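Local atomic coordinates of Mgp-operon protein 3 (Mycoplasma pneumoniae M129, PDB entry 6TM0), a protein that probably acts as a membrane-anchored adhesin that helps the bacterium attach to host cells by binding sialylated oligosaccharides. Residues Ala268-Met273 with Tyr356-Gln361; Arg230-Ser235 with Pro444-Gln449; Arg811-Pro816 with Ser910-Ala915. All coordinates share one frame; numbering follows the deposited sequence.

Contacts 1 and 2 lie in the same region without touching, with centres about 21 Å apart, whereas contact 3 sits across the chain's centre from both, its centre about 46 Å from that of contact 1 and 41 Å from that of contact 2. Helix 253-267 ties the first two: contact 1 packs the chain just beyond its end, and R230 of contact 2 packs its side chain on that helix. Contact 1 is mostly buried, with an exposed flank at V271, and relies on van der Waals packing. Contact 2, partly buried, seats a helix start on a beta turn through backbone hydrogen bonds. Buried contact 3 joins two antiparallel sheets; there R811 and N813 reach backbone carbonyls, N813 only weakly, and S800 holds both.

Contact 1: Ala268-Met273 with Tyr356-Gln361; sequences APLVGM and YLNTAQ
A268, where the chain leaves helix 253-267, packs against N358 at the end of a strand in a small two-stranded antiparallel sheet, 239-241 with 356-358. This is a helix-exit loop laid over a strand-to-helix corner, and it is held by van der Waals contact. The methyl of A268 comes in over the strand, its CB 3.8 Å from CB of N358, and also meets CB of Y356 at 4.3 Å. The Y356 ring then turns off to its own site, edge-to-face with W256 and with its hydroxyl bonded to E260, so only the root of that side chain joins in. N358 carries CG anti to its backbone N (chi1 167°), which sends the amide out to L270. The two side chains cross at about a right angle: L270 CG lies 3.4 Å from N358 OD1, while L270 CD1 approaches N358 ND2 at 3.8 Å. Beyond the corner, Q361 and V271 are bridged by Q879, which bonds Q361 OE1 and, weakly, the V271 backbone N. The bend in the Q361 chain leaves its NE2 3.9 Å from V271 CG2, and one step back along the helix the methyl CB of A360 rests 4.0 Å from CD2 of L270.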
loop_
_atom_site.group_PDB
_atom_site.type_symbol
_atom_site.label_atom_id
_atom_site.label_comp_id
_atom_site.label_asym_id
_atom_site.label_seq_id
_atom_site.Cartn_x
_atom_site.Cartn_y
_atom_site.Cartn_z
ATOM N N ALA A 268 -3.281 15.914 -23.448
ATOM C CA ALA A 268 -3.719 14.523 -23.311
ATOM C C ALA A 268 -5.249 14.366 -23.307
ATOM O O ALA A 268 -5.796 13.923 -22.300
ATOM C CB ALA A 268 -3.101 13.897 -22.062
ATOM N N PRO A 269 -5.977 14.684 -24.411
ATOM C CA PRO A 269 -7.435 14.473 -24.391
ATOM C C PRO A 269 -7.783 12.993 -24.511
ATOM O O PRO A 269 -6.976 12.228 -25.037
ATOM C CB PRO A 269 -7.923 15.273 -25.603
ATOM C CG PRO A 269 -6.777 15.267 -26.547
ATOM C CD PRO A 269 -5.523 15.194 -25.725
ATOM N N LEU A 270 -8.970 12.588 -24.031
ATOM C CA LEU A 270 -9.414 11.190 -24.098
ATOM C C LEU A 270 -9.670 10.724 -25.539
ATOM O O LEU A 270 -9.726 11.558 -26.453
ATOM C CB LEU A 270 -10.635 10.948 -23.206
ATOM C CG LEU A 270 -10.325 10.552 -21.783
ATOM C CD1 LEU A 270 -10.702 11.653 -20.817
ATOM C CD2 LEU A 270 -10.996 9.255 -21.420
ATOM N N VAL A 271 -9.790 9.397 -25.745
ATOM C CA VAL A 271 -9.987 8.806 -27.069
ATOM C C VAL A 271 -11.286 9.341 -27.747
ATOM O O VAL A 271 -12.405 8.942 -27.416
ATOM C CB VAL A 271 -9.858 7.259 -27.078
ATOM C CG1 VAL A 271 -8.396 6.854 -27.225
ATOM C CG2 VAL A 271 -10.471 6.622 -25.830
ATOM N N GLY A 272 -11.080 10.305 -28.644
ATOM C CA GLY A 272 -12.125 11.004 -29.386
ATOM C C GLY A 272 -12.100 12.499 -29.131
ATOM O O GLY A 272 -12.861 12.996 -28.296
ATOM N N MET A 273 -11.203 13.223 -29.843
ATOM C CA MET A 273 -10.991 14.681 -29.751
ATOM C C MET A 273 -12.251 15.495 -30.119
ATOM O O MET A 273 -12.861 16.091 -29.227
ATOM C CB MET A 273 -9.748 15.150 -30.554
ATOM C CG MET A 273 -9.287 14.195 -31.664
ATOM S SD MET A 273 -10.337 14.172 -33.141
ATOM C CE MET A 273 -9.561 12.863 -34.066
ATOM N N TYR A 356 1.717 15.751 -20.610
ATOM C CA TYR A 356 0.942 14.904 -19.699
ATOM C C TYR A 356 0.578 13.531 -20.268
ATOM O O TYR A 356 0.761 13.284 -21.460
ATOM C CB TYR A 356 -0.326 15.637 -19.215
ATOM C CG TYR A 356 -0.016 16.902 -18.450
ATOM C CD1 TYR A 356 0.412 16.852 -17.124
ATOM C CD2 TYR A 356 -0.080 18.147 -19.069
ATOM C CE1 TYR A 356 0.758 18.011 -16.432
ATOM C CE2 TYR A 356 0.249 19.314 -18.382
ATOM C CZ TYR A 356 0.669 19.239 -17.064
ATOM O OH TYR A 356 1.000 20.379 -16.385
ATOM N N LEU A 357 0.087 12.633 -19.386
ATOM C CA LEU A 357 -0.433 11.305 -19.702
ATOM C C LEU A 357 -1.860 11.278 -19.183
ATOM O O LEU A 357 -2.081 11.623 -18.020
ATOM C CB LEU A 357 0.345 10.188 -18.984
ATOM C CG LEU A 357 1.755 9.842 -19.442
ATOM C CD1 LEU A 357 2.390 8.854 -18.494
ATOM C CD2 LEU A 357 1.780 9.264 -20.851
ATOM N N ASN A 358 -2.828 10.888 -20.025
ATOM C CA ASN A 358 -4.207 10.766 -19.571
ATOM C C ASN A 358 -4.366 9.346 -19.067
ATOM O O ASN A 358 -4.295 8.407 -19.861
ATOM C CB ASN A 358 -5.203 11.053 -20.687
ATOM C CG ASN A 358 -6.612 10.625 -20.344
ATOM O OD1 ASN A 358 -7.165 9.718 -20.959
ATOM N ND2 ASN A 358 -7.212 11.238 -19.331
ATOM N N THR A 359 -4.559 9.178 -17.757
ATOM C CA THR A 359 -4.674 7.841 -17.184
ATOM C C THR A 359 -6.076 7.548 -16.626
ATOM O O THR A 359 -6.203 6.785 -15.669
ATOM C CB THR A 359 -3.559 7.602 -16.156
ATOM O OG1 THR A 359 -3.574 8.666 -15.203
ATOM C CG2 THR A 359 -2.178 7.458 -16.799
ATOM N N ALA A 360 -7.130 8.093 -17.265
ATOM C CA ALA A 360 -8.525 7.886 -16.850
ATOM C C ALA A 360 -8.902 6.395 -16.777
ATOM O O ALA A 360 -9.517 5.980 -15.790
ATOM C CB ALA A 360 -9.474 8.638 -17.770
ATOM N N GLN A 361 -8.489 5.591 -17.793
ATOM C CA GLN A 361 -8.737 4.146 -17.872
ATOM C C GLN A 361 -8.067 3.363 -16.741
ATOM O O GLN A 361 -8.718 2.498 -16.152
ATOM C CB GLN A 361 -8.312 3.579 -19.235
ATOM C CG GLN A 361 -9.308 3.856 -20.354
ATOM C CD GLN A 361 -9.079 5.174 -21.051
ATOM O OE1 GLN A 361 -8.366 6.056 -20.568
ATOM N NE2 GLN A 361 -9.694 5.339 -22.212
#

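Contact 2: Arg230-Ser235 with Pro444-Gln449; sequences RKLNES and PNVITQ
I447 holds CG1 anti to its backbone N (chi1 -165°), and this carries CD1 across to L232, 3.8 Å from CG of that leucine. N445 takes another course: its CG is tucked between backbone N and carbonyl carbon (chi1 55°), folding OD1 back over the start of helix 446-454. There OD1 takes the T448 N-H at 3.2 Å and the T448 hydroxyl as well, making N445 the N-cap. The N-H groups of V446 and I447, the first two helical residues, are used across the contact. V446 N donates to E234 O at 3.0 Å and I447 N to L232 O at 3.2 Å; the second bond falls on a lone pair of the carbonyl, with an N-H...O angle of 159°. Both acceptors belong to the type I beta turn K231 to E234, so the turn and the cap side chain together serve the helix start. E234 also braces the turn itself, its OE1 accepting from K231 N at 2.8 Å. V446 wedges in beside this, with CG2 3.8 Å from R230 CB. In the surroundings, strand 64-66 lies against L232 and I447 through F66 and V64, and F66 O takes the N233 amide. V446 also touches V166 of strand 165-167, while R230 leans on W256 of helix 253-267.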
loop_
_atom_site.group_PDB
_atom_site.type_symbol
_atom_site.label_atom_id
_atom_site.label_comp_id
_atom_site.label_asym_id
_atom_site.label_seq_id
_atom_site.Cartn_x
_atom_site.Cartn_y
_atom_site.Cartn_z
ATOM N N ARG A 230 -3.878 17.038 -3.332
ATOM C CA ARG A 230 -5.125 17.777 -3.109
ATOM C C ARG A 230 -5.631 17.680 -1.685
ATOM O O ARG A 230 -5.321 16.726 -0.965
ATOM C CB ARG A 230 -6.232 17.372 -4.121
ATOM C CG ARG A 230 -5.946 17.703 -5.597
ATOM C CD ARG A 230 -6.158 19.165 -5.933
ATOM N NE ARG A 230 -5.780 19.504 -7.309
ATOM C CZ ARG A 230 -4.563 19.887 -7.688
ATOM N NH1 ARG A 230 -4.325 20.206 -8.952
ATOM N NH2 ARG A 230 -3.573 19.949 -6.807
ATOM N N LYS A 231 -6.393 18.703 -1.270
ATOM C CA LYS A 231 -7.014 18.749 0.048
ATOM C C LYS A 231 -8.178 17.753 0.048
ATOM O O LYS A 231 -8.578 17.267 -1.018
ATOM C CB LYS A 231 -7.482 20.173 0.402
ATOM C CG LYS A 231 -6.478 20.982 1.214
ATOM C CD LYS A 231 -7.088 22.331 1.579
ATOM C CE LYS A 231 -6.226 23.153 2.503
ATOM N NZ LYS A 231 -7.041 24.090 3.329
ATOM N N LEU A 232 -8.701 17.445 1.241
ATOM C CA LEU A 232 -9.798 16.500 1.447
ATOM C C LEU A 232 -11.091 16.803 0.625
ATOM O O LEU A 232 -11.803 15.872 0.261
ATOM C CB LEU A 232 -10.088 16.398 2.953
ATOM C CG LEU A 232 -10.227 14.992 3.547
ATOM C CD1 LEU A 232 -9.197 13.987 2.970
ATOM C CD2 LEU A 232 -10.166 15.043 5.057
ATOM N N ASN A 233 -11.364 18.069 0.293
ATOM C CA ASN A 233 -12.547 18.355 -0.505
ATOM C C ASN A 233 -12.206 18.768 -1.957
ATOM O O ASN A 233 -13.112 19.003 -2.765
ATOM C CB ASN A 233 -13.469 19.354 0.202
ATOM C CG ASN A 233 -14.165 18.766 1.407
ATOM O OD1 ASN A 233 -15.034 17.900 1.296
ATOM N ND2 ASN A 233 -13.796 19.223 2.587
ATOM N N GLU A 234 -10.913 18.800 -2.299
ATOM C CA GLU A 234 -10.437 19.078 -3.660
ATOM C C GLU A 234 -10.391 17.729 -4.419
ATOM O O GLU A 234 -10.468 16.680 -3.771
ATOM C CB GLU A 234 -9.043 19.727 -3.622
ATOM C CG GLU A 234 -8.991 21.109 -2.983
ATOM C CD GLU A 234 -7.623 21.765 -2.888
ATOM O OE1 GLU A 234 -6.612 21.039 -2.752
ATOM O OE2 GLU A 234 -7.564 23.016 -2.933
ATOM N N SER A 235 -10.270 17.750 -5.775
ATOM C CA SER A 235 -10.240 16.533 -6.633
ATOM C C SER A 235 -8.910 16.292 -7.387
ATOM O O SER A 235 -8.313 17.246 -7.895
ATOM C CB SER A 235 -11.370 16.584 -7.651
ATOM O OG SER A 235 -12.616 16.722 -6.991
ATOM N N PRO A 444 -14.800 13.006 -8.333
ATOM C CA PRO A 444 -15.304 13.299 -6.977
ATOM C C PRO A 444 -14.129 13.585 -6.052
ATOM O O PRO A 444 -13.029 13.076 -6.290
ATOM C CB PRO A 444 -16.013 12.002 -6.572
ATOM C CG PRO A 444 -16.218 11.257 -7.848
ATOM C CD PRO A 444 -15.035 11.592 -8.679
ATOM N N ASN A 445 -14.352 14.398 -5.013
ATOM C CA ASN A 445 -13.301 14.809 -4.081
ATOM C C ASN A 445 -12.504 13.635 -3.479
ATOM O O ASN A 445 -12.967 12.500 -3.478
ATOM C CB ASN A 445 -13.840 15.748 -2.985
ATOM C CG ASN A 445 -15.004 15.227 -2.176
ATOM O OD1 ASN A 445 -15.038 14.073 -1.754
ATOM N ND2 ASN A 445 -15.977 16.087 -1.919
ATOM N N VAL A 446 -11.292 13.939 -2.996
ATOM C CA VAL A 446 -10.350 13.005 -2.397
ATOM C C VAL A 446 -11.025 12.118 -1.325
ATOM O O VAL A 446 -10.920 10.897 -1.436
ATOM C CB VAL A 446 -9.072 13.748 -1.887
ATOM C CG1 VAL A 446 -8.171 12.846 -1.039
ATOM C CG2 VAL A 446 -8.278 14.340 -3.052
ATOM N N ILE A 447 -11.776 12.710 -0.363
ATOM C CA ILE A 447 -12.436 11.973 0.730
ATOM C C ILE A 447 -13.419 10.878 0.225
ATOM O O ILE A 447 -13.524 9.821 0.862
ATOM C CB ILE A 447 -13.080 12.919 1.786
ATOM C CG1 ILE A 447 -13.430 12.172 3.105
ATOM C CG2 ILE A 447 -14.273 13.711 1.246
ATOM C CD1 ILE A 447 -12.256 11.786 4.000
ATOM N N THR A 448 -14.084 11.121 -0.930
ATOM C CA THR A 448 -14.996 10.171 -1.585
ATOM C C THR A 448 -14.211 8.961 -2.123
ATOM O O THR A 448 -14.506 7.826 -1.737
ATOM C CB THR A 448 -15.822 10.879 -2.662
ATOM O OG1 THR A 448 -16.519 11.945 -2.052
ATOM C CG2 THR A 448 -16.816 9.964 -3.341
ATOM N N GLN A 449 -13.202 9.211 -2.988
ATOM C CA GLN A 449 -12.336 8.172 -3.549
ATOM C C GLN A 449 -11.681 7.423 -2.401
ATOM O O GLN A 449 -11.481 6.216 -2.518
ATOM C CB GLN A 449 -11.223 8.757 -4.436
ATOM C CG GLN A 449 -11.594 10.001 -5.222
ATOM C CD GLN A 449 -12.161 9.705 -6.585
ATOM O OE1 GLN A 449 -12.721 8.635 -6.853
ATOM N NE2 GLN A 449 -12.026 10.673 -7.479
#

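Contact 3: Arg811-Pro816 with Ser910-Ala915; sequences RLNFNP and SQAPAA
R811 and P913 meet where two antiparallel sheets come together, strand 808-815 belonging to one and the start of strand 914-920 to the other. R811 stretches out from its strand, with CG anti to the backbone N (chi1 -171°) and the chain extended to NE, and crosses the proline at about a right angle. All three guanidinium nitrogens have partners. NH1 donates to A914 O at 2.7 Å, with that oxygen almost in the guanidinium plane, although the nitrogen itself stands 42° above the plane of the A914 carbonyl. NH2 forms a salt bridge with E899, and NE is bonded to the hydroxyl of S800. The same S800 OG also bonds N813 OD1, so a single serine hydroxyl links the R811 and N813 side chains. On its other end the N813 amide donates to I832 O and gives only a weak bond to P913 O, 3.3 Å from ND2. A914 and P913 thus present successive carbonyls to R811 and N813. Van der Waals contacts complete the joint: A915 CB lies 4.0 Å from R811 CD, P913 CD is 3.4 Å from N813 ND2, and P913 CB covers one face of the R811 guanidinium, 3.1 Å above its plane and offset toward the rim.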
loop_
_atom_site.group_PDB
_atom_site.type_symbol
_atom_site.label_atom_id
_atom_site.label_comp_id
_atom_site.label_asym_id
_atom_site.label_seq_id
_atom_site.Cartn_x
_atom_site.Cartn_y
_atom_site.Cartn_z
ATOM N N ARG A 811 7.560 -14.495 2.833
ATOM C CA ARG A 811 6.920 -15.448 3.730
ATOM C C ARG A 811 7.072 -14.961 5.149
ATOM O O ARG A 811 8.194 -14.661 5.597
ATOM C CB ARG A 811 7.506 -16.859 3.582
ATOM C CG ARG A 811 6.721 -17.926 4.339
ATOM C CD ARG A 811 7.171 -19.345 4.028
ATOM N NE ARG A 811 6.819 -20.223 5.141
ATOM C CZ ARG A 811 7.361 -21.409 5.387
ATOM N NH1 ARG A 811 8.292 -21.904 4.582
ATOM N NH2 ARG A 811 6.979 -22.111 6.441
ATOM N N LEU A 812 5.921 -14.895 5.851
ATOM C CA LEU A 812 5.779 -14.460 7.239
ATOM C C LEU A 812 5.473 -15.680 8.078
ATOM O O LEU A 812 4.484 -16.361 7.823
ATOM C CB LEU A 812 4.683 -13.396 7.348
ATOM C CG LEU A 812 4.720 -12.311 6.258
ATOM C CD1 LEU A 812 3.475 -11.514 6.261
ATOM C CD2 LEU A 812 5.937 -11.408 6.391
ATOM N N ASN A 813 6.372 -16.013 9.014
ATOM C CA ASN A 813 6.274 -17.212 9.853
ATOM C C ASN A 813 5.831 -16.886 11.276
ATOM O O ASN A 813 6.236 -15.865 11.832
ATOM C CB ASN A 813 7.585 -17.986 9.827
ATOM C CG ASN A 813 8.225 -18.013 8.459
ATOM O OD1 ASN A 813 7.683 -18.562 7.499
ATOM N ND2 ASN A 813 9.378 -17.382 8.332
ATOM N N PHE A 814 4.980 -17.752 11.854
ATOM C CA PHE A 814 4.396 -17.571 13.184
ATOM C C PHE A 814 4.561 -18.785 14.066
ATOM O O PHE A 814 4.463 -19.922 13.595
ATOM C CB PHE A 814 2.897 -17.275 13.066
ATOM C CG PHE A 814 2.515 -16.217 12.063
ATOM C CD1 PHE A 814 2.386 -16.528 10.716
ATOM C CD2 PHE A 814 2.239 -14.918 12.472
ATOM C CE1 PHE A 814 2.027 -15.552 9.790
ATOM C CE2 PHE A 814 1.864 -13.942 11.544
ATOM C CZ PHE A 814 1.775 -14.264 10.207
ATOM N N ASN A 815 4.777 -18.532 15.367
ATOM C CA ASN A 815 4.891 -19.563 16.398
ATOM C C ASN A 815 3.463 -19.991 16.703
ATOM O O ASN A 815 2.667 -19.152 17.155
ATOM C CB ASN A 815 5.572 -19.029 17.653
ATOM C CG ASN A 815 5.941 -20.128 18.609
ATOM O OD1 ASN A 815 5.083 -20.774 19.221
ATOM N ND2 ASN A 815 7.233 -20.369 18.750
ATOM N N PRO A 816 3.091 -21.261 16.389
ATOM C CA PRO A 816 1.687 -21.671 16.574
ATOM C C PRO A 816 1.244 -21.692 18.025
ATOM O O PRO A 816 0.102 -21.341 18.325
ATOM C CB PRO A 816 1.613 -23.050 15.902
ATOM C CG PRO A 816 3.012 -23.553 15.863
ATOM C CD PRO A 816 3.913 -22.355 15.819
ATOM N N SER A 910 18.264 -21.117 12.918
ATOM C CA SER A 910 19.266 -20.104 12.564
ATOM C C SER A 910 18.800 -19.238 11.378
ATOM O O SER A 910 19.005 -18.023 11.383
ATOM C CB SER A 910 20.621 -20.752 12.292
ATOM O OG SER A 910 20.498 -21.872 11.433
ATOM N N GLN A 911 18.135 -19.870 10.397
ATOM C CA GLN A 911 17.565 -19.249 9.200
ATOM C C GLN A 911 16.020 -19.163 9.334
ATOM O O GLN A 911 15.456 -19.694 10.293
ATOM C CB GLN A 911 17.950 -20.081 7.960
ATOM C CG GLN A 911 18.634 -19.282 6.847
ATOM C CD GLN A 911 20.095 -18.983 7.106
ATOM O OE1 GLN A 911 20.867 -19.830 7.579
ATOM N NE2 GLN A 911 20.510 -17.767 6.778
ATOM N N ALA A 912 15.346 -18.491 8.384
ATOM C CA ALA A 912 13.896 -18.345 8.382
ATOM C C ALA A 912 13.268 -19.251 7.315
ATOM O O ALA A 912 13.803 -19.290 6.203
ATOM C CB ALA A 912 13.529 -16.898 8.099
ATOM N N PRO A 913 12.133 -19.962 7.586
ATOM C CA PRO A 913 11.508 -20.787 6.532
ATOM C C PRO A 913 11.002 -19.926 5.370
ATOM O O PRO A 913 10.188 -19.023 5.561
ATOM C CB PRO A 913 10.359 -21.495 7.260
ATOM C CG PRO A 913 10.626 -21.326 8.701
ATOM C CD PRO A 913 11.361 -20.041 8.841
ATOM N N ALA A 914 11.547 -20.173 4.176
ATOM C CA ALA A 914 11.230 -19.417 2.972
ATOM C C ALA A 914 10.178 -20.070 2.072
ATOM O O ALA A 914 9.695 -21.164 2.349
ATOM C CB ALA A 914 12.500 -19.145 2.184
ATOM N N ALA A 915 9.846 -19.384 0.981
ATOM C CA ALA A 915 8.886 -19.823 -0.013
ATOM C C ALA A 915 9.498 -19.701 -1.431
ATOM O O ALA A 915 10.523 -19.034 -1.598
ATOM C CB ALA A 915 7.625 -18.984 0.107
#